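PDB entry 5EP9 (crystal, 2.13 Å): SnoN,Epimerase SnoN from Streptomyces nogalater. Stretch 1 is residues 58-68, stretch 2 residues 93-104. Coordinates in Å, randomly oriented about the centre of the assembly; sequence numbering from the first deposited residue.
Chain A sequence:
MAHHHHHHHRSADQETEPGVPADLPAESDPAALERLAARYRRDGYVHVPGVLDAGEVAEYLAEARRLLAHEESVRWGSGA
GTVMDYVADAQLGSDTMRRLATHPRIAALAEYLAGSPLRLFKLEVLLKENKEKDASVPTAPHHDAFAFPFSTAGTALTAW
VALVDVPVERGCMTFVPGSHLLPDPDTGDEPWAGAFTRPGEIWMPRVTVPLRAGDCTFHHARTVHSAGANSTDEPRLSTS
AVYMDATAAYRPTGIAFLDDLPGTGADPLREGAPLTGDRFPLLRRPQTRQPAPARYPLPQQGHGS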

# COMPACT_ATOMS: atom_id res chain seq x y z
N ALA A 58 -0.51 3.24 18.91
CA ALA A 58 -1.52 4.14 19.63
C ALA A 58 -1.52 5.61 19.16
O ALA A 58 -2.60 6.17 18.84
CB ALA A 58 -1.30 4.17 21.09
N GLU A 59 -0.34 6.11 18.92
CA GLU A 59 -0.23 7.37 18.14
C GLU A 59 -0.85 7.43 16.68
O GLU A 59 -1.71 8.29 16.37
CB GLU A 59 1.19 7.71 17.99
CG GLU A 59 1.29 9.20 17.62
CD GLU A 59 2.71 9.75 17.45
OE1 GLU A 59 3.71 8.97 17.57
OE2 GLU A 59 2.77 10.97 17.12
N TYR A 60 -0.45 6.49 15.82
CA TYR A 60 -0.93 6.48 14.42
C TYR A 60 -2.43 6.15 14.39
O TYR A 60 -3.16 6.66 13.61
CB TYR A 60 -0.05 5.61 13.53
CG TYR A 60 1.35 6.11 13.49
CD1 TYR A 60 1.61 7.43 13.10
CD2 TYR A 60 2.44 5.30 13.79
CE1 TYR A 60 2.92 7.95 13.12
CE2 TYR A 60 3.74 5.80 13.74
CZ TYR A 60 3.96 7.13 13.41
OH TYR A 60 5.24 7.60 13.32
N LEU A 61 -2.88 5.29 15.29
CA LEU A 61 -4.28 4.89 15.32
C LEU A 61 -5.14 6.09 15.64
O LEU A 61 -6.13 6.35 14.99
CB LEU A 61 -4.52 3.78 16.35
CG LEU A 61 -5.99 3.41 16.59
CD1 LEU A 61 -6.74 2.99 15.31
CD2 LEU A 61 -6.05 2.29 17.63
N ALA A 62 -4.74 6.88 16.64
CA ALA A 62 -5.55 8.03 17.02
C ALA A 62 -5.62 8.96 15.87
O ALA A 62 -6.62 9.66 15.68
CB ALA A 62 -5.00 8.80 18.29
N GLU A 63 -4.50 9.16 15.23
CA GLU A 63 -4.44 10.16 14.13
C GLU A 63 -5.33 9.59 12.92
O GLU A 63 -6.04 10.34 12.29
CB GLU A 63 -3.03 10.40 13.69
CG GLU A 63 -2.94 11.29 12.45
CD GLU A 63 -3.21 12.77 12.71
OE1 GLU A 63 -3.62 13.16 13.82
OE2 GLU A 63 -3.06 13.55 11.74
N ALA A 64 -5.24 8.31 12.67
CA ALA A 64 -6.13 7.67 11.66
C ALA A 64 -7.58 7.93 11.95
O ALA A 64 -8.32 8.41 11.06
CB ALA A 64 -5.89 6.19 11.53
N ARG A 65 -7.95 7.76 13.21
CA ARG A 65 -9.36 8.01 13.60
C ARG A 65 -9.78 9.45 13.48
O ARG A 65 -10.89 9.75 13.02
CB ARG A 65 -9.65 7.59 15.04
CG ARG A 65 -9.62 6.07 15.27
CD ARG A 65 -10.07 5.76 16.70
NE ARG A 65 -10.41 4.36 16.79
CZ ARG A 65 -9.98 3.46 17.70
NH1 ARG A 65 -9.21 3.80 18.77
NH2 ARG A 65 -10.35 2.18 17.56
N ARG A 66 -8.87 10.33 13.88
CA ARG A 66 -9.12 11.76 13.81
C ARG A 66 -9.35 12.21 12.36
O ARG A 66 -10.25 12.95 12.08
CB ARG A 66 -7.94 12.58 14.40
CG ARG A 66 -8.24 14.06 14.56
CD ARG A 66 -6.97 14.85 14.91
NE ARG A 66 -5.98 14.84 13.80
CZ ARG A 66 -6.03 15.61 12.73
NH1 ARG A 66 -7.04 16.42 12.53
NH2 ARG A 66 -5.05 15.55 11.84
N LEU A 67 -8.51 11.74 11.46
CA LEU A 67 -8.61 12.11 10.07
C LEU A 67 -9.96 11.59 9.46
O LEU A 67 -10.64 12.31 8.77
CB LEU A 67 -7.43 11.60 9.27
CG LEU A 67 -6.12 12.37 9.49
CD1 LEU A 67 -4.96 11.61 8.93
CD2 LEU A 67 -6.08 13.77 8.90
N LEU A 68 -10.28 10.34 9.72
CA LEU A 68 -11.52 9.75 9.20
C LEU A 68 -12.75 10.45 9.68
O LEU A 68 -13.69 10.64 8.93
CB LEU A 68 -11.59 8.27 9.55
CG LEU A 68 -10.64 7.45 8.66
CD1 LEU A 68 -10.21 6.14 9.29
CD2 LEU A 68 -11.21 7.21 7.24
N GLY A 93 -1.64 16.36 4.29
CA GLY A 93 -2.32 17.15 5.34
C GLY A 93 -1.98 16.79 6.81
O GLY A 93 -2.20 17.56 7.68
N SER A 94 -1.28 15.71 7.03
CA SER A 94 -0.95 15.27 8.36
C SER A 94 0.51 14.93 8.50
O SER A 94 0.99 13.98 7.92
CB SER A 94 -1.78 13.98 8.65
OG SER A 94 -1.30 13.35 9.83
N ASP A 95 1.21 15.71 9.25
CA ASP A 95 2.60 15.39 9.54
C ASP A 95 2.69 13.88 10.14
O ASP A 95 3.70 13.23 9.95
CB ASP A 95 3.19 16.40 10.50
CG ASP A 95 3.28 17.83 9.80
OD1 ASP A 95 3.23 17.83 8.54
OD2 ASP A 95 3.42 18.89 10.45
N THR A 96 1.75 13.52 11.00
CA THR A 96 1.85 12.40 11.80
C THR A 96 1.79 11.17 10.76
O THR A 96 2.67 10.35 10.74
CB THR A 96 0.72 12.34 12.85
OG1 THR A 96 0.95 13.32 13.85
CG2 THR A 96 0.68 10.99 13.53
N MET A 97 0.88 11.26 9.82
CA MET A 97 0.91 10.37 8.75
C MET A 97 2.16 10.42 7.82
O MET A 97 2.63 9.36 7.36
CB MET A 97 -0.42 10.42 7.93
CG MET A 97 -1.63 9.98 8.74
SD MET A 97 -1.32 8.30 9.38
CE MET A 97 -2.65 8.12 10.50
N ARG A 98 2.71 11.58 7.62
CA ARG A 98 3.95 11.62 6.91
C ARG A 98 5.05 10.92 7.66
O ARG A 98 5.95 10.35 7.00
CB ARG A 98 4.38 13.08 6.55
CG ARG A 98 5.43 13.16 5.41
CD ARG A 98 5.77 14.63 5.12
NE ARG A 98 6.51 14.84 3.85
CZ ARG A 98 7.82 14.61 3.67
NH1 ARG A 98 8.56 14.09 4.65
NH2 ARG A 98 8.43 14.93 2.51
N ARG A 99 5.07 11.06 8.99
CA ARG A 99 6.11 10.33 9.76
C ARG A 99 5.93 8.83 9.58
O ARG A 99 6.89 8.08 9.52
CB ARG A 99 6.15 10.66 11.25
CG ARG A 99 6.75 12.07 11.49
CD ARG A 99 7.01 12.42 12.95
NE ARG A 99 5.89 13.13 13.51
CZ ARG A 99 4.90 12.57 14.19
NH1 ARG A 99 4.85 11.23 14.41
NH2 ARG A 99 3.92 13.38 14.62
N LEU A 100 4.70 8.38 9.54
CA LEU A 100 4.47 6.93 9.29
C LEU A 100 4.92 6.51 7.88
O LEU A 100 5.48 5.42 7.68
CB LEU A 100 3.01 6.53 9.59
CG LEU A 100 2.60 5.11 9.33
CD1 LEU A 100 3.44 4.11 10.10
CD2 LEU A 100 1.14 4.98 9.66
N ALA A 101 4.58 7.33 6.90
CA ALA A 101 4.94 7.10 5.49
C ALA A 101 6.44 6.99 5.25
O ALA A 101 6.90 6.19 4.43
CB ALA A 101 4.38 8.19 4.61
N THR A 102 7.19 7.75 6.03
CA THR A 102 8.65 7.74 6.00
C THR A 102 9.31 7.10 7.22
O THR A 102 10.48 7.21 7.42
CB THR A 102 9.20 9.19 5.83
OG1 THR A 102 8.68 10.01 6.86
CG2 THR A 102 8.74 9.75 4.49
N HIS A 103 8.55 6.35 8.00
CA HIS A 103 9.03 5.65 9.13
C HIS A 103 10.37 4.97 8.83
O HIS A 103 10.48 4.19 7.87
CB HIS A 103 8.00 4.62 9.55
CG HIS A 103 8.24 4.05 10.90
ND1 HIS A 103 9.15 3.04 11.11
CD2 HIS A 103 7.76 4.41 12.12
CE1 HIS A 103 9.21 2.79 12.41
NE2 HIS A 103 8.38 3.60 13.04
N PRO A 104 11.36 5.15 9.67
CA PRO A 104 12.68 4.61 9.31
C PRO A 104 12.78 3.12 9.12
O PRO A 104 13.54 2.66 8.28
CB PRO A 104 13.65 5.05 10.49
CG PRO A 104 12.94 6.19 11.15
CD PRO A 104 11.42 6.07 10.82
O HOH W 1 0.52 12.35 16.79

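A single serine hydroxyl does double duty in this contact from the epimerase SnoN: Ser94 caps its own helix and, through the same oxygen, ties that helix to a neighbour. Ser94 is the N-cap residue: Ser94 OG accepts from Met97 N at 3.0 Å and, weakly, from Thr96 N at 3.3 Å, satisfying amides that the first turn leaves without backbone acceptors. The hydroxyl then spends its own proton on Glu63, with Ser94 OG to Glu63 OE2 only 2.6 Å. The carboxylate is itself held in place by a two-pronged salt bridge one turn along its helix, Arg66 NE to Glu63 OE1 at 2.9 Å and Arg66 NH2 to Glu63 OE2 at 2.8 Å. The principle is that a capping residue can couple helix initiation to tertiary packing.

Beside this polar chain lies an apolar socket. The helices cross at 131° between their N-to-C directions, with axes 9.9 Å apart at closest approach. The CA-to-CB bond of Met97 points sideways, yet the end of its side chain comes nearer and fits as a knob among Tyr60, Glu63, Ala64 and Leu67. Met97 CE lies 3.9 Å from Ala64 CB, while Met97 CG is 3.7 Å from Leu67 CD1.

Tyr60, the residue most covered by the opposing stretch, packs differently. Leu100 CB sits over one face of its ring, 3.8 Å from Tyr60 CE1 and nearly along the ring normal, a CH-pi contact. Thr96 contributes its methyl, with CG2 3.7 Å from Tyr60 CD1.

Towards the exposed margin the pairing loosens. Arg99 NH1 reaches Glu59 OE2 at 3.4 Å, a salt bridge whose hydrogen bond is weak. A water supplements it, donating to Glu59 OE2 at 2.7 Å and hydrogen-bonding Thr96 OG1 at 3.1 Å, so the same carboxylate oxygen is linked to the second helix both directly and through solvent.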